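Local coordinates for glucokinase (Streptomyces griseus, PDB 3VGL), which probably phosphorylates D-glucose at the expense of ATP, giving glucose 6-phosphate and ADP, as a zinc-containing sugar kinase of the ROK family, at residues L76-N80 with I81-H85; A109-G112 with E113-G117; N193-P196 with E197-A200; E265-L268 with V269-I273; K275-R278 with R279-G283. One frame throughout, in Å; residues are numbered along the deposited sequence.

Contact 1: residues L76-N80 with I81-H85. With BGC (beta-D-glucopyranose), chain D.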
# COMPACT_ATOMS: atom_id res chain seq x y z
N LEU A 76 14.41 -24.62 11.59
CA LEU A 76 13.21 -25.06 10.83
C LEU A 76 13.20 -24.47 9.43
O LEU A 76 12.87 -25.14 8.45
CB LEU A 76 11.90 -24.69 11.56
CG LEU A 76 11.68 -25.31 12.95
CD1 LEU A 76 10.46 -24.72 13.65
CD2 LEU A 76 11.55 -26.82 12.80
N PHE A 77 13.57 -23.19 9.32
CA PHE A 77 13.34 -22.43 8.09
C PHE A 77 14.26 -21.20 8.15
O PHE A 77 14.36 -20.57 9.20
CB PHE A 77 11.84 -22.03 8.06
CG PHE A 77 11.44 -21.23 6.88
CD1 PHE A 77 11.12 -21.85 5.67
CD2 PHE A 77 11.30 -19.85 6.98
CE1 PHE A 77 10.72 -21.10 4.57
CE2 PHE A 77 10.88 -19.08 5.88
CZ PHE A 77 10.59 -19.71 4.67
N ALA A 78 14.96 -20.88 7.06
CA ALA A 78 15.70 -19.58 6.99
C ALA A 78 15.49 -18.88 5.65
O ALA A 78 15.60 -19.52 4.61
CB ALA A 78 17.17 -19.78 7.24
N PRO A 79 15.17 -17.57 5.66
CA PRO A 79 14.93 -16.90 4.39
C PRO A 79 16.17 -16.56 3.58
O PRO A 79 16.08 -16.46 2.34
CB PRO A 79 14.20 -15.59 4.79
CG PRO A 79 14.51 -15.40 6.16
CD PRO A 79 14.77 -16.75 6.81
N ASN A 80 17.32 -16.39 4.24
CA ASN A 80 18.50 -15.88 3.56
C ASN A 80 19.69 -16.85 3.64
O ASN A 80 20.79 -16.51 3.24
CB ASN A 80 18.88 -14.50 4.12
CG ASN A 80 17.74 -13.51 3.98
OD1 ASN A 80 17.19 -13.35 2.90
ND2 ASN A 80 17.38 -12.84 5.09
N ILE A 81 19.43 -18.05 4.15
CA ILE A 81 20.43 -19.12 4.26
C ILE A 81 19.69 -20.40 3.85
O ILE A 81 18.51 -20.56 4.15
CB ILE A 81 20.97 -19.24 5.71
CG1 ILE A 81 21.77 -18.00 6.10
CG2 ILE A 81 21.85 -20.51 5.88
CD1 ILE A 81 22.05 -17.92 7.56
N ASP A 82 20.38 -21.35 3.23
CA ASP A 82 19.71 -22.58 2.78
C ASP A 82 19.58 -23.63 3.89
O ASP A 82 20.29 -24.66 3.92
CB ASP A 82 20.39 -23.13 1.52
CG ASP A 82 19.59 -24.25 0.85
OD1 ASP A 82 18.34 -24.30 0.99
OD2 ASP A 82 20.23 -25.07 0.16
N TRP A 83 18.68 -23.35 4.82
CA TRP A 83 18.37 -24.24 5.93
C TRP A 83 16.89 -24.61 5.87
O TRP A 83 16.02 -23.73 5.86
CB TRP A 83 18.65 -23.55 7.27
CG TRP A 83 20.09 -23.52 7.78
CD1 TRP A 83 21.06 -24.46 7.59
CD2 TRP A 83 20.67 -22.50 8.62
NE1 TRP A 83 22.22 -24.10 8.27
CE2 TRP A 83 22.01 -22.90 8.90
CE3 TRP A 83 20.21 -21.29 9.14
CZ2 TRP A 83 22.88 -22.12 9.69
CZ3 TRP A 83 21.07 -20.53 9.95
CH2 TRP A 83 22.39 -20.95 10.20
N ARG A 84 16.58 -25.90 5.83
CA ARG A 84 15.21 -26.37 5.97
C ARG A 84 15.25 -27.57 6.90
O ARG A 84 15.80 -28.61 6.53
CB ARG A 84 14.59 -26.75 4.61
CG ARG A 84 14.36 -25.59 3.62
CD ARG A 84 13.24 -24.67 4.08
NE ARG A 84 12.97 -23.60 3.13
CZ ARG A 84 13.62 -22.43 3.10
NH1 ARG A 84 14.61 -22.19 3.95
NH2 ARG A 84 13.27 -21.53 2.20
N HIS A 85 14.66 -27.44 8.09
CA HIS A 85 14.66 -28.49 9.12
C HIS A 85 16.09 -29.02 9.33
O HIS A 85 16.35 -30.24 9.34
CB HIS A 85 13.67 -29.63 8.76
CG HIS A 85 12.22 -29.26 8.93
ND1 HIS A 85 11.22 -30.20 8.85
CD2 HIS A 85 11.61 -28.08 9.18
CE1 HIS A 85 10.05 -29.62 9.03
NE2 HIS A 85 10.26 -28.33 9.24
C2 BGC D . 15.31 -14.45 9.76
C3 BGC D . 15.46 -14.36 11.27
C4 BGC D . 16.80 -13.74 11.67
C5 BGC D . 16.94 -12.42 10.92
C6 BGC D . 18.27 -11.73 11.22
C1 BGC D . 15.53 -13.06 9.17
O1 BGC D . 15.51 -13.10 7.77
O2 BGC D . 13.96 -14.85 9.48
O3 BGC D . 15.35 -15.63 11.85
O4 BGC D . 16.79 -13.47 13.06
O5 BGC D . 16.85 -12.62 9.52
O6 BGC D . 19.37 -12.55 10.87
O HOH W 1 14.47 -18.93 1.03

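Contact 2: residues A109-G112 with E113-G117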
# COMPACT_ATOMS: atom_id res chain seq x y z
N ALA A 109 20.87 -12.09 20.55
CA ALA A 109 21.25 -10.68 20.70
C ALA A 109 20.44 -9.99 21.81
O ALA A 109 21.00 -9.24 22.61
CB ALA A 109 21.08 -9.93 19.36
N ALA A 110 19.12 -10.23 21.84
CA ALA A 110 18.26 -9.68 22.89
C ALA A 110 18.77 -10.10 24.28
O ALA A 110 18.91 -9.26 25.19
CB ALA A 110 16.82 -10.14 22.70
N TRP A 111 19.04 -11.39 24.41
CA TRP A 111 19.55 -11.93 25.67
C TRP A 111 20.90 -11.28 26.04
O TRP A 111 21.11 -10.87 27.20
CB TRP A 111 19.64 -13.46 25.60
CG TRP A 111 20.07 -14.05 26.90
CD1 TRP A 111 21.29 -14.59 27.20
CD2 TRP A 111 19.29 -14.13 28.10
NE1 TRP A 111 21.32 -15.00 28.52
CE2 TRP A 111 20.10 -14.74 29.09
CE3 TRP A 111 17.98 -13.75 28.44
CZ2 TRP A 111 19.64 -14.98 30.40
CZ3 TRP A 111 17.52 -13.98 29.73
CH2 TRP A 111 18.36 -14.60 30.70
N GLY A 112 21.82 -11.16 25.07
CA GLY A 112 23.14 -10.54 25.33
C GLY A 112 22.98 -9.11 25.83
O GLY A 112 23.64 -8.70 26.78
N GLU A 113 22.09 -8.35 25.20
CA GLU A 113 21.87 -6.96 25.60
C GLU A 113 21.15 -6.85 26.94
O GLU A 113 21.41 -5.93 27.73
CB GLU A 113 21.10 -6.20 24.51
CG GLU A 113 21.97 -5.93 23.27
CD GLU A 113 23.12 -4.97 23.58
OE1 GLU A 113 22.89 -3.95 24.27
OE2 GLU A 113 24.24 -5.20 23.09
N TYR A 114 20.25 -7.80 27.20
CA TYR A 114 19.53 -7.82 28.47
C TYR A 114 20.50 -8.08 29.64
O TYR A 114 20.47 -7.40 30.68
CB TYR A 114 18.42 -8.87 28.43
CG TYR A 114 17.80 -9.10 29.78
CD1 TYR A 114 17.02 -8.12 30.39
CD2 TYR A 114 18.05 -10.28 30.47
CE1 TYR A 114 16.48 -8.32 31.66
CE2 TYR A 114 17.52 -10.49 31.73
CZ TYR A 114 16.74 -9.52 32.31
OH TYR A 114 16.22 -9.74 33.56
N ARG A 115 21.39 -9.04 29.43
CA ARG A 115 22.35 -9.43 30.47
C ARG A 115 23.53 -8.47 30.64
O ARG A 115 23.96 -8.19 31.77
CB ARG A 115 22.88 -10.85 30.19
CG ARG A 115 21.85 -11.97 30.26
CD ARG A 115 21.38 -12.26 31.67
NE ARG A 115 22.47 -12.16 32.63
CZ ARG A 115 23.28 -13.16 32.96
NH1 ARG A 115 23.14 -14.37 32.42
NH2 ARG A 115 24.25 -12.94 33.84
N PHE A 116 24.07 -7.99 29.52
CA PHE A 116 25.39 -7.35 29.51
C PHE A 116 25.41 -6.00 28.81
O PHE A 116 26.44 -5.33 28.76
CB PHE A 116 26.44 -8.27 28.87
CG PHE A 116 26.43 -9.68 29.41
CD1 PHE A 116 26.77 -9.95 30.74
CD2 PHE A 116 26.11 -10.76 28.57
CE1 PHE A 116 26.77 -11.27 31.22
CE2 PHE A 116 26.11 -12.08 29.05
CZ PHE A 116 26.44 -12.32 30.38
N GLY A 117 24.25 -5.57 28.29
CA GLY A 117 24.21 -4.37 27.47
C GLY A 117 23.11 -3.39 27.83
O GLY A 117 22.87 -3.09 29.01

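Contact 3: residues N193-P196 with E197-A200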
# COMPACT_ATOMS: atom_id res chain seq x y z
N ASN A 193 22.42 6.04 -8.17
CA ASN A 193 22.13 5.89 -9.58
C ASN A 193 21.34 7.07 -10.15
O ASN A 193 21.61 7.52 -11.26
CB ASN A 193 21.41 4.57 -9.89
CG ASN A 193 21.10 4.43 -11.37
OD1 ASN A 193 22.02 4.27 -12.18
ND2 ASN A 193 19.83 4.52 -11.73
N ALA A 194 20.38 7.57 -9.37
CA ALA A 194 19.57 8.72 -9.79
C ALA A 194 20.36 10.04 -9.81
O ALA A 194 20.26 10.81 -10.77
CB ALA A 194 18.35 8.84 -8.92
N THR A 195 21.11 10.30 -8.74
CA THR A 195 21.84 11.57 -8.59
C THR A 195 23.28 11.33 -8.11
O THR A 195 23.60 11.60 -6.94
CB THR A 195 21.13 12.52 -7.58
OG1 THR A 195 21.12 11.91 -6.28
CG2 THR A 195 19.69 12.83 -8.00
N PRO A 196 24.15 10.83 -9.02
CA PRO A 196 25.54 10.53 -8.68
C PRO A 196 26.33 11.75 -8.21
O PRO A 196 27.27 11.62 -7.42
CB PRO A 196 26.12 10.00 -9.99
CG PRO A 196 25.24 10.58 -11.05
CD PRO A 196 23.87 10.57 -10.44
N GLU A 197 25.93 12.93 -8.68
CA GLU A 197 26.55 14.19 -8.29
C GLU A 197 26.37 14.50 -6.79
O GLU A 197 27.12 15.28 -6.22
CB GLU A 197 26.04 15.35 -9.17
CG GLU A 197 24.61 15.84 -8.87
CD GLU A 197 23.50 14.98 -9.50
OE1 GLU A 197 23.79 13.93 -10.11
OE2 GLU A 197 22.32 15.38 -9.37
N ASN A 198 25.37 13.88 -6.17
CA ASN A 198 25.17 14.01 -4.73
C ASN A 198 25.74 12.82 -3.95
O ASN A 198 25.52 12.70 -2.73
CB ASN A 198 23.68 14.20 -4.42
CG ASN A 198 23.18 15.60 -4.72
OD1 ASN A 198 23.95 16.57 -4.73
ND2 ASN A 198 21.88 15.73 -4.97
N ALA A 199 26.48 11.96 -4.65
CA ALA A 199 27.05 10.74 -4.06
C ALA A 199 28.57 10.64 -4.22
O ALA A 199 29.14 9.56 -4.05
CB ALA A 199 26.38 9.50 -4.65
N ALA A 200 29.22 11.76 -4.55
CA ALA A 200 30.65 11.75 -4.84
C ALA A 200 31.51 11.10 -3.75
O ALA A 200 32.35 10.24 -4.05
CB ALA A 200 31.15 13.17 -5.14
O HOH W 2 20.64 14.21 -11.12
O HOH W 3 20.10 13.66 -4.44

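Contact 4: residues E265-L268 with V269-I273. With ANP (phosphoaminophosphonic acid-adenylate ester), chain E.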
# COMPACT_ATOMS: atom_id res chain seq x y z
N GLU A 265 27.33 1.60 14.26
CA GLU A 265 27.46 3.03 13.95
C GLU A 265 26.87 3.96 15.00
O GLU A 265 27.04 5.18 14.90
CB GLU A 265 26.90 3.36 12.56
CG GLU A 265 27.49 2.51 11.43
CD GLU A 265 28.99 2.71 11.20
OE1 GLU A 265 29.57 3.73 11.65
OE2 GLU A 265 29.59 1.83 10.55
N GLY A 266 26.15 3.40 15.98
CA GLY A 266 25.63 4.20 17.10
C GLY A 266 24.64 5.26 16.65
O GLY A 266 23.74 4.97 15.85
N GLU A 267 24.81 6.49 17.15
CA GLU A 267 23.83 7.56 16.91
C GLU A 267 23.66 7.94 15.44
O GLU A 267 22.61 8.45 15.06
CB GLU A 267 24.16 8.79 17.76
CG GLU A 267 23.81 8.57 19.23
CD GLU A 267 22.32 8.37 19.47
OE1 GLU A 267 21.52 9.25 19.09
OE2 GLU A 267 21.96 7.34 20.07
N LEU A 268 24.66 7.64 14.61
CA LEU A 268 24.52 7.91 13.17
C LEU A 268 23.22 7.31 12.62
O LEU A 268 22.49 7.98 11.88
CB LEU A 268 25.72 7.39 12.37
CG LEU A 268 25.68 7.63 10.85
CD1 LEU A 268 25.94 9.09 10.47
CD2 LEU A 268 26.65 6.69 10.14
N VAL A 269 22.95 6.08 13.03
CA VAL A 269 21.71 5.38 12.65
C VAL A 269 20.63 5.46 13.73
O VAL A 269 19.45 5.56 13.40
CB VAL A 269 22.01 3.92 12.20
CG1 VAL A 269 22.60 3.08 13.33
CG2 VAL A 269 20.78 3.25 11.61
N LEU A 270 21.01 5.47 15.01
CA LEU A 270 20.01 5.48 16.07
C LEU A 270 19.21 6.78 16.16
O LEU A 270 18.00 6.76 16.47
CB LEU A 270 20.60 5.12 17.45
CG LEU A 270 20.46 3.69 17.94
CD1 LEU A 270 18.99 3.35 18.25
CD2 LEU A 270 21.06 2.69 16.94
N ASP A 271 19.86 7.92 15.91
CA ASP A 271 19.17 9.20 16.01
C ASP A 271 18.02 9.33 15.00
O ASP A 271 16.90 9.62 15.41
CB ASP A 271 20.16 10.37 15.95
CG ASP A 271 19.47 11.74 16.01
OD1 ASP A 271 18.95 12.12 17.08
OD2 ASP A 271 19.46 12.44 14.97
N PRO A 272 18.27 9.04 13.69
CA PRO A 272 17.11 9.07 12.79
C PRO A 272 16.06 8.02 13.12
O PRO A 272 14.87 8.29 12.95
CB PRO A 272 17.71 8.82 11.40
CG PRO A 272 19.15 8.41 11.62
CD PRO A 272 19.54 8.98 12.95
N ILE A 273 16.48 6.84 13.59
CA ILE A 273 15.48 5.80 13.94
C ILE A 273 14.61 6.26 15.12
O ILE A 273 13.38 6.14 15.09
CB ILE A 273 16.14 4.46 14.24
CG1 ILE A 273 16.69 3.89 12.93
CG2 ILE A 273 15.13 3.50 14.85
CD1 ILE A 273 17.41 2.49 13.06
PB ANP E . 24.80 -10.77 9.17
O1B ANP E . 23.38 -10.45 8.71
O2B ANP E . 25.54 -11.79 8.34
N3B ANP E . 24.76 -11.33 10.79
PA ANP E . 25.41 -7.93 9.46
O1A ANP E . 26.76 -7.20 9.43
O2A ANP E . 24.56 -7.88 10.69
O3A ANP E . 25.70 -9.45 9.01
O5' ANP E . 24.50 -7.41 8.24
C5' ANP E . 25.00 -7.35 6.90
C4' ANP E . 24.25 -6.28 6.13
O4' ANP E . 24.29 -5.04 6.86
C3' ANP E . 24.91 -6.03 4.80
O3' ANP E . 23.90 -5.53 3.92
C2' ANP E . 25.87 -4.93 5.15
O2' ANP E . 26.22 -4.15 4.02
C1' ANP E . 25.13 -4.11 6.19
N9 ANP E . 26.04 -3.59 7.23
C8 ANP E . 26.75 -4.29 8.13
N7 ANP E . 27.48 -3.45 8.93
C5 ANP E . 27.19 -2.20 8.52
C6 ANP E . 27.60 -0.82 8.89
N6 ANP E . 28.48 -0.60 9.91
N1 ANP E . 27.04 0.20 8.21
C2 ANP E . 26.17 0.04 7.19
N3 ANP E . 25.76 -1.19 6.79
C4 ANP E . 26.25 -2.29 7.41

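Contact 5: residues K275-R278 with R279-G283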
# COMPACT_ATOMS: atom_id res chain seq x y z
N LYS A 275 14.00 9.38 16.15
CA LYS A 275 13.15 10.49 15.72
C LYS A 275 11.94 9.96 14.93
O LYS A 275 10.80 10.38 15.14
CB LYS A 275 13.95 11.51 14.91
CG LYS A 275 14.86 12.41 15.77
CD LYS A 275 15.80 13.21 14.90
CE LYS A 275 16.50 14.27 15.73
NZ LYS A 275 17.64 14.85 14.96
N SER A 276 12.20 9.00 14.05
CA SER A 276 11.11 8.38 13.31
C SER A 276 10.10 7.65 14.21
O SER A 276 8.89 7.79 14.05
CB SER A 276 11.70 7.39 12.31
OG SER A 276 10.63 6.75 11.62
N PHE A 277 10.62 6.86 15.16
CA PHE A 277 9.80 6.20 16.17
C PHE A 277 8.86 7.21 16.84
O PHE A 277 7.66 6.98 16.91
CB PHE A 277 10.70 5.54 17.22
CG PHE A 277 9.96 5.08 18.45
CD1 PHE A 277 9.09 4.00 18.39
CD2 PHE A 277 10.16 5.72 19.67
CE1 PHE A 277 8.40 3.56 19.51
CE2 PHE A 277 9.47 5.28 20.81
CZ PHE A 277 8.60 4.20 20.73
N ARG A 278 9.42 8.33 17.31
CA ARG A 278 8.60 9.33 17.97
C ARG A 278 7.54 9.95 17.06
O ARG A 278 6.44 10.28 17.54
CB ARG A 278 9.45 10.40 18.65
CG ARG A 278 10.27 9.88 19.83
CD ARG A 278 9.41 9.35 20.99
NE ARG A 278 8.43 10.35 21.45
CZ ARG A 278 8.70 11.34 22.30
NH1 ARG A 278 9.91 11.47 22.81
NH2 ARG A 278 7.74 12.20 22.63
N ARG A 279 7.85 10.09 15.76
CA ARG A 279 6.85 10.61 14.82
C ARG A 279 5.70 9.65 14.59
O ARG A 279 4.56 10.07 14.46
CB ARG A 279 7.48 10.99 13.48
CG ARG A 279 8.18 12.35 13.57
CD ARG A 279 8.57 12.86 12.20
NE ARG A 279 9.96 12.51 11.94
CZ ARG A 279 10.33 11.46 11.23
NH1 ARG A 279 9.42 10.67 10.68
NH2 ARG A 279 11.62 11.21 11.06
N TRP A 280 6.00 8.35 14.59
CA TRP A 280 4.98 7.35 14.29
C TRP A 280 4.20 6.83 15.50
O TRP A 280 3.13 6.26 15.34
CB TRP A 280 5.60 6.15 13.55
CG TRP A 280 6.07 6.46 12.17
CD1 TRP A 280 7.37 6.57 11.76
CD2 TRP A 280 5.25 6.67 11.02
NE1 TRP A 280 7.41 6.86 10.41
CE2 TRP A 280 6.12 6.92 9.94
CE3 TRP A 280 3.87 6.69 10.80
CZ2 TRP A 280 5.65 7.18 8.64
CZ3 TRP A 280 3.41 6.95 9.52
CH2 TRP A 280 4.30 7.18 8.46
N LEU A 281 4.72 7.01 16.72
CA LEU A 281 4.10 6.46 17.93
C LEU A 281 2.66 6.94 18.12
O LEU A 281 2.45 8.14 18.19
CB LEU A 281 4.97 6.84 19.15
CG LEU A 281 4.55 6.23 20.48
CD1 LEU A 281 4.72 4.72 20.43
CD2 LEU A 281 5.42 6.84 21.59
N ILE A 282 1.71 5.99 18.17
CA ILE A 282 0.24 6.25 18.25
C ILE A 282 -0.06 7.06 19.52
O ILE A 282 0.51 6.79 20.56
CB ILE A 282 -0.60 4.90 18.35
CG1 ILE A 282 -0.44 3.99 17.11
CG2 ILE A 282 -2.09 5.18 18.52
CD1 ILE A 282 -0.91 4.60 15.79
N GLY A 283 -0.99 7.99 19.42
CA GLY A 283 -1.60 8.57 20.62
C GLY A 283 -0.94 9.86 21.06
O GLY A 283 -1.31 10.44 22.08

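Contact 1: residues L76-N80 with I81-H85
The hairpin-like turn that runs from strand 75-77 past the glucose pocket and back is closed by F77 and R84, an antiparallel non-hydrogen-bonded pair. Next to them H85 N donates to L76 O (2.9 Å), and A78 N gives a longer bond to W83 O (3.3 Å). R84 NH1 donates to A78 O at 2.9 Å and, in the guanidinium plane, to W83 O at 2.8 Å; that carbonyl thus holds two donors, A78 N and R84 NH1, one on each face of its plane. CE1 of F77 lies 3.5 Å from R84 CZ, over one face of the guanidinium, the two planes being 40° apart. A chi1 of 179° carries the F77 ring out, trans to the main-chain N, to where R84, bent at chi2, runs beside it. A water accepts from R84 NH2 and lies near P79 O. Within the returning arm CG2 of I81 sits over one face of the W83 indole, and from the outgoing arm A78 CB meets the ring's edge at W83 CE3 (3.9 Å). L76 and F77 form a classic beta bulge opposite Y67; W286 of the second subunit makes a cation-pi contact with R84, and its main-chain O accepts from H85 NE2. P79 CG reaches glucose O1 at 3.0 Å, and N80 ND2, bonded to E176, lies 3.3 Å from the same oxygen. Bonded to two main-chain carbonyls and a water, the R84 guanidinium is fixed in rotation and should hold the turn carrying P79 and N80 in shape beside the sugar.

Contact 2: residues A109-G112 with E113-G117
Four main-chain hydrogen bonds join A109-G112 to E113-G117 as successive i to i+4 links of helix 105-116, the last from F116 N to G112 O (2.9 Å). Packing is led by R115, whose CG lies 3.7 Å from the centroid of the five-membered ring of W111, a CH-pi contact over the ring face. Further along, R115 CD touches W111 CZ2 at 3.5 Å, and the guanidinium turns steeply to the indole, the planes 77° apart. W111 CG is anti to the backbone N (chi1 -176°), which swings the indole along the helix beside the R115 chain. On the same side of the indole, nearer its six-membered end, W111 CZ3 meets Y114 CD2 at 3.8 Å, an oblique pair of rings with planes at 41°. The polar ends have partners elsewhere in the chain: W111 NE1 and R115 NH1 both reach D308 OD2 of helix 301-311, Y114 OH bonds to N142, and E113 OE2 and OE1 accept from L297 N and Q296 N. Because one carboxylate oxygen takes both the indole N-H and a salt bridge from R115, tryptophan and arginine are clamped side by side, and the negative charge of D308 is probably stabilised.

Contact 3: residues N193-P196 with E197-A200
T195 OG1 and N198 ND2 share one water: it accepts from ND2 at 2.8 Å and lies 2.7 Å from OG1, while OG1 also bonds to R191 O in the helix behind. T195 has OG1 between its backbone N and carbonyl carbon (chi1 63°), which keeps the hydroxyl near both the last helical turn and N198, whose CB is 3.9 Å from T195 OG1. E197 sends its side chain back over T195. With CG likewise between backbone N and carbonyl carbon (chi1 74°) and a bend at chi2, its carboxylate brings OE2 to 3.6 Å from T195 CB and OE1 to 3.4 Å from P196 CD. These are contacts with carbon; the polar partner of OE2 is a second water, donating at 2.7 Å, which gives a weak bond to A194 O as well. The segment is the connection between helix 181-194 and helix 200-204: T195 is the first residue to leave helical angles, a 3-10 turn follows from P196, and A199 takes the N-cap position of the next helix. Two i to i+3 bonds make the turn, N198 N to T195 O (3.0 Å) and A199 N to P196 O (2.9 Å), each donor standing well above the carbonyl plane. On the protein side, T195, N198 and A199 all rest on V228 of helix 227-251, and N198 is also joined to V228 by a main-chain hydrogen bond, while P196 and E197 remain at the surface.

Contact 4: residues E265-L268 with V269-I273
G266 O grips the first turn of helix 267-280 with two donors: L270 N at 2.9 Å, nearly straight (164°), and V269 N at 3.1 Å, more bent and above the carbonyl plane. D271 N adds the next link, to E267 O at 2.9 Å. Apolar carbon closes round the same oxygen, V269 CG1 lying 3.3 Å from G266 O; that methyl sits between backbone N and carbonyl carbon (chi1 63°), which turns it back to the cap. At P272, which has no N-H to give, the helix kinks, and P272 CD rests 3.3 Å from L268 O where a donor would otherwise bond. E267 bends at chi2 and crosses both L270 and D271 at about a right angle. Its OE1 approaches D271 CB, and the two carboxylates come within 4.3 Å at E267 OE1 and D271 OD1, like charges that are probably offset by the salt bridges of E267 to R274 and of D271 to K275. Next out are the packing partners: L268 lies on helix 215-223, V269 and P272 on helix 227-251, and L270 on strand 291-294. Ahead of the cap, E265 extends the other way, OE2 accepting from N6 of the bound nucleotide at 2.7 Å (165°), while R223 holds OE1 by a salt bridge and so positions the carboxylate. G266, at positive phi in the N-cap position, thus starts the helix of a beta-alpha-beta unit immediately after E265, which binds the adenine N6, at the edge of the nucleotide pocket of this actin-like ATPase fold.

Contact 5: residues K275-R278 with R279-G283
Helix 267-280 runs out here through i to i+4 bonds, R279 N to K275 O, W280 N to S276 O (3.0 Å) and L281 N to F277 O, after which L281 leaves helical angles; F277 O also takes a weak bond from W280 N. On one side of the helix the indole of W280 lies back over the preceding turn, CD1 coming 3.0 Å from S276 O and 3.3 Å from S276 OG, with OG at the ring edge and in its plane. S276 OG is anti to the backbone N (chi1 178°), and its hydrogen bond to A237 O anchors the hydroxyl on helix 227-251. R279 doubles back along the helix: its chain bends at chi3, and one guanidinium face settles over the backbone, CZ 3.8 Å from S276 CA with K275 O above the same face. The apolar side belongs to F277 and L281, which run alongside each other and meet where F277 CZ touches L281 CD1 at 3.9 Å. Both have CG anti to the backbone N, L281 at chi1 -174°. K275 turns its amine away to a salt bridge with D271, one turn earlier. Around this helix end, F277 meets the ring of F256 in strand 255-259 and packs on L244; W280 and L281 lie on further residues of helix 227-251. R159 of the second subunit makes a cation-pi contact with W280, placing the end of the crossover helix, between strands 255-259 and 291-294, at a subunit boundary.

From the N terminus the five contacts come strictly in series, each confined to a turn or a few helical residues, and none nests in or crosses another. Contact 1 closes the loop leading from strand 75-77 towards helix 88-96, at the glucose pocket. Contact 2 ends helix 105-116 against helix 301-311, tying it to the chain's C-terminal part. Contact 3 lies far out, its centre about 37 Å from that of contact 1, and joins helices 181-194 and 200-204. Contacts 4 and 5 adjoin in sequence and cover the start and end of helix 267-280, their centres about 16 Å apart. Contacts 1 and 5 both touch the second subunit.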